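Local coordinates for regulatory protein (Pseudomonas aeruginosa, PDB 5J2Y) that binds promoter DNA, probably through its helix-turn-helix domain, as a quorum-sensing repressor of virulence genes, at residues F30-F34 with L57-Y61. Numbering follows the deposited sequence.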
loop_
_atom_site.group_PDB
_atom_site.type_symbol
_atom_site.label_atom_id
_atom_site.label_comp_id
_atom_site.label_asym_id
_atom_site.label_seq_id
_atom_site.Cartn_x
_atom_site.Cartn_y
_atom_site.Cartn_z
ATOM N N PHE A 30 -7.158 2.103 2.115
ATOM C CA PHE A 30 -5.941 2.082 1.331
ATOM C C PHE A 30 -5.395 0.660 1.132
ATOM O O PHE A 30 -5.154 0.202 -0.011
ATOM C CB PHE A 30 -4.915 2.950 2.024
ATOM C CG PHE A 30 -3.599 3.019 1.299
ATOM C CD1 PHE A 30 -3.400 3.920 0.255
ATOM C CD2 PHE A 30 -2.578 2.222 1.676
ATOM C CE1 PHE A 30 -2.195 4.003 -0.381
ATOM C CE2 PHE A 30 -1.378 2.285 1.043
ATOM C CZ PHE A 30 -1.176 3.159 -0.002
ATOM N N TRP A 31 -5.265 -0.082 2.221
ATOM C CA TRP A 31 -4.629 -1.389 2.114
ATOM C C TRP A 31 -5.485 -2.473 1.458
ATOM O O TRP A 31 -4.952 -3.400 0.839
ATOM C CB TRP A 31 -4.149 -1.827 3.454
ATOM C CG TRP A 31 -3.035 -1.053 3.858
ATOM C CD1 TRP A 31 -3.036 0.005 4.730
ATOM C CD2 TRP A 31 -1.687 -1.218 3.417
ATOM N NE1 TRP A 31 -1.758 0.513 4.861
ATOM C CE2 TRP A 31 -0.912 -0.233 4.077
ATOM C CE3 TRP A 31 -1.056 -2.106 2.527
ATOM C CZ2 TRP A 31 0.444 -0.123 3.903
ATOM C CZ3 TRP A 31 0.278 -1.990 2.327
ATOM C CH2 TRP A 31 1.036 -0.990 3.020
ATOM N N SER A 32 -6.800 -2.304 1.519
ATOM C CA SER A 32 -7.684 -3.315 0.975
ATOM C C SER A 32 -7.725 -3.315 -0.539
ATOM O O SER A 32 -8.110 -4.318 -1.115
ATOM C CB SER A 32 -9.101 -3.225 1.590
ATOM O OG SER A 32 -9.682 -1.968 1.323
ATOM N N ARG A 33 -7.301 -2.229 -1.199
ATOM C CA ARG A 33 -7.164 -2.243 -2.685
ATOM C C ARG A 33 -6.219 -3.315 -3.147
ATOM O O ARG A 33 -6.294 -3.719 -4.302
ATOM C CB ARG A 33 -6.606 -0.934 -3.243
ATOM C CG ARG A 33 -7.421 0.278 -2.897
ATOM C CD ARG A 33 -7.141 1.423 -3.845
ATOM N NE ARG A 33 -8.120 2.481 -3.572
ATOM C CZ ARG A 33 -7.893 3.537 -2.782
ATOM N NH1 ARG A 33 -6.702 3.737 -2.239
ATOM N NH2 ARG A 33 -8.854 4.423 -2.563
ATOM N N PHE A 34 -5.284 -3.700 -2.260
ATOM C CA PHE A 34 -4.279 -4.732 -2.521
ATOM C C PHE A 34 -4.651 -6.092 -1.900
ATOM O O PHE A 34 -3.899 -7.040 -2.001
ATOM C CB PHE A 34 -2.894 -4.287 -1.975
ATOM C CG PHE A 34 -2.471 -2.913 -2.434
ATOM C CD1 PHE A 34 -2.001 -2.710 -3.720
ATOM C CD2 PHE A 34 -2.510 -1.832 -1.571
ATOM C CE1 PHE A 34 -1.616 -1.462 -4.143
ATOM C CE2 PHE A 34 -2.153 -0.570 -1.997
ATOM C CZ PHE A 34 -1.690 -0.393 -3.289
ATOM N N LEU A 57 4.228 -4.171 -5.472
ATOM C CA LEU A 57 2.943 -3.566 -5.767
ATOM C C LEU A 57 2.882 -2.128 -5.319
ATOM O O LEU A 57 2.292 -1.298 -6.010
ATOM C CB LEU A 57 1.799 -4.283 -5.076
ATOM C CG LEU A 57 1.146 -5.429 -5.779
ATOM C CD1 LEU A 57 0.297 -6.150 -4.766
ATOM C CD2 LEU A 57 0.300 -4.951 -6.938
ATOM N N LEU A 58 3.390 -1.845 -4.120
ATOM C CA LEU A 58 3.354 -0.473 -3.625
ATOM C C LEU A 58 4.168 0.430 -4.534
ATOM O O LEU A 58 3.714 1.522 -4.885
ATOM C CB LEU A 58 3.872 -0.350 -2.198
ATOM C CG LEU A 58 2.902 -0.934 -1.179
ATOM C CD1 LEU A 58 3.636 -1.173 0.102
ATOM C CD2 LEU A 58 1.715 0.004 -0.973
ATOM N N HIS A 59 5.319 -0.063 -4.961
ATOM C CA HIS A 59 6.177 0.662 -5.913
ATOM C C HIS A 59 5.431 1.095 -7.185
ATOM O O HIS A 59 5.353 2.273 -7.521
ATOM C CB HIS A 59 7.380 -0.166 -6.306
ATOM C CG HIS A 59 8.207 0.494 -7.348
ATOM N ND1 HIS A 59 8.961 1.623 -7.107
ATOM C CD2 HIS A 59 8.349 0.222 -8.662
ATOM C CE1 HIS A 59 9.568 1.987 -8.219
ATOM N NE2 HIS A 59 9.205 1.157 -9.180
ATOM N N PHE A 60 4.824 0.137 -7.847
ATOM C CA PHE A 60 4.137 0.435 -9.098
ATOM C C PHE A 60 2.921 1.326 -8.905
ATOM O O PHE A 60 2.561 2.107 -9.794
ATOM C CB PHE A 60 3.745 -0.868 -9.801
ATOM C CG PHE A 60 4.927 -1.639 -10.301
ATOM C CD1 PHE A 60 5.817 -1.057 -11.229
ATOM C CD2 PHE A 60 5.167 -2.947 -9.880
ATOM C CE1 PHE A 60 6.913 -1.768 -11.696
ATOM C CE2 PHE A 60 6.259 -3.663 -10.366
ATOM C CZ PHE A 60 7.129 -3.079 -11.260
ATOM N N TYR A 61 2.275 1.178 -7.758
ATOM C CA TYR A 61 1.131 2.010 -7.423
ATOM C C TYR A 61 1.492 3.477 -7.182
ATOM O O TYR A 61 0.869 4.382 -7.713
ATOM C CB TYR A 61 0.455 1.471 -6.162
ATOM C CG TYR A 61 -0.786 2.230 -5.764
ATOM C CD1 TYR A 61 -1.958 2.127 -6.479
ATOM C CD2 TYR A 61 -0.778 3.062 -4.640
ATOM C CE1 TYR A 61 -3.119 2.809 -6.083
ATOM C CE2 TYR A 61 -1.911 3.750 -4.253
ATOM C CZ TYR A 61 -3.083 3.614 -4.965
ATOM O OH TYR A 61 -4.192 4.342 -4.559
#
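An aromatic-rich hydrophobic contact joins segment 30-34, which lies on helix 27-32, to helix 52-62, near the centre of this small all-helical domain of helix-turn-helix type. The nearest CA atoms, those of Phe34 and Leu57, are 8.0 Å apart, which leaves room for large side chains, and the chain fills it mostly with rings. Phe34 is the main wedge: its flat ring fits between the Leu57, Leu58 and Tyr61 side chains, with Phe34 CE2 4.0 Å from Leu58 CD2. Its edge meets the face of Tyr61 in a T-shaped stack, centroids 5.2 Å apart and planes at 86°, so that Phe34 CZ comes within 3.7 Å of Tyr61 CG and the weakly electropositive C-H edge faces the electron-rich pi cloud. Leu58, one turn of helix before Tyr61, has a forked end that meets three rings: its CD1 lies 3.9 Å from Trp31 CH2, and its CD2 4.3 Å from Phe30 CE2. Phe30 CE1 also lies 3.9 Å from Tyr61 CE2. Trp31 suits a buried place that still needs one polar partner: its six-membered ring packs on Leu58 while its indole NE1 hydrogen-bonds to Glu45. Tyr61 likewise lends its ring to the core and its hydroxyl to Asp68 and Arg23; the long side chain of Arg33 passes alongside to a salt bridge with Glu25. Leu71 of helix 68-75 touches Phe34 and Tyr61, extending the cluster. Apolar packing and one aromatic stack thus hold the two segments together, while the polar tips bind other parts of the chain.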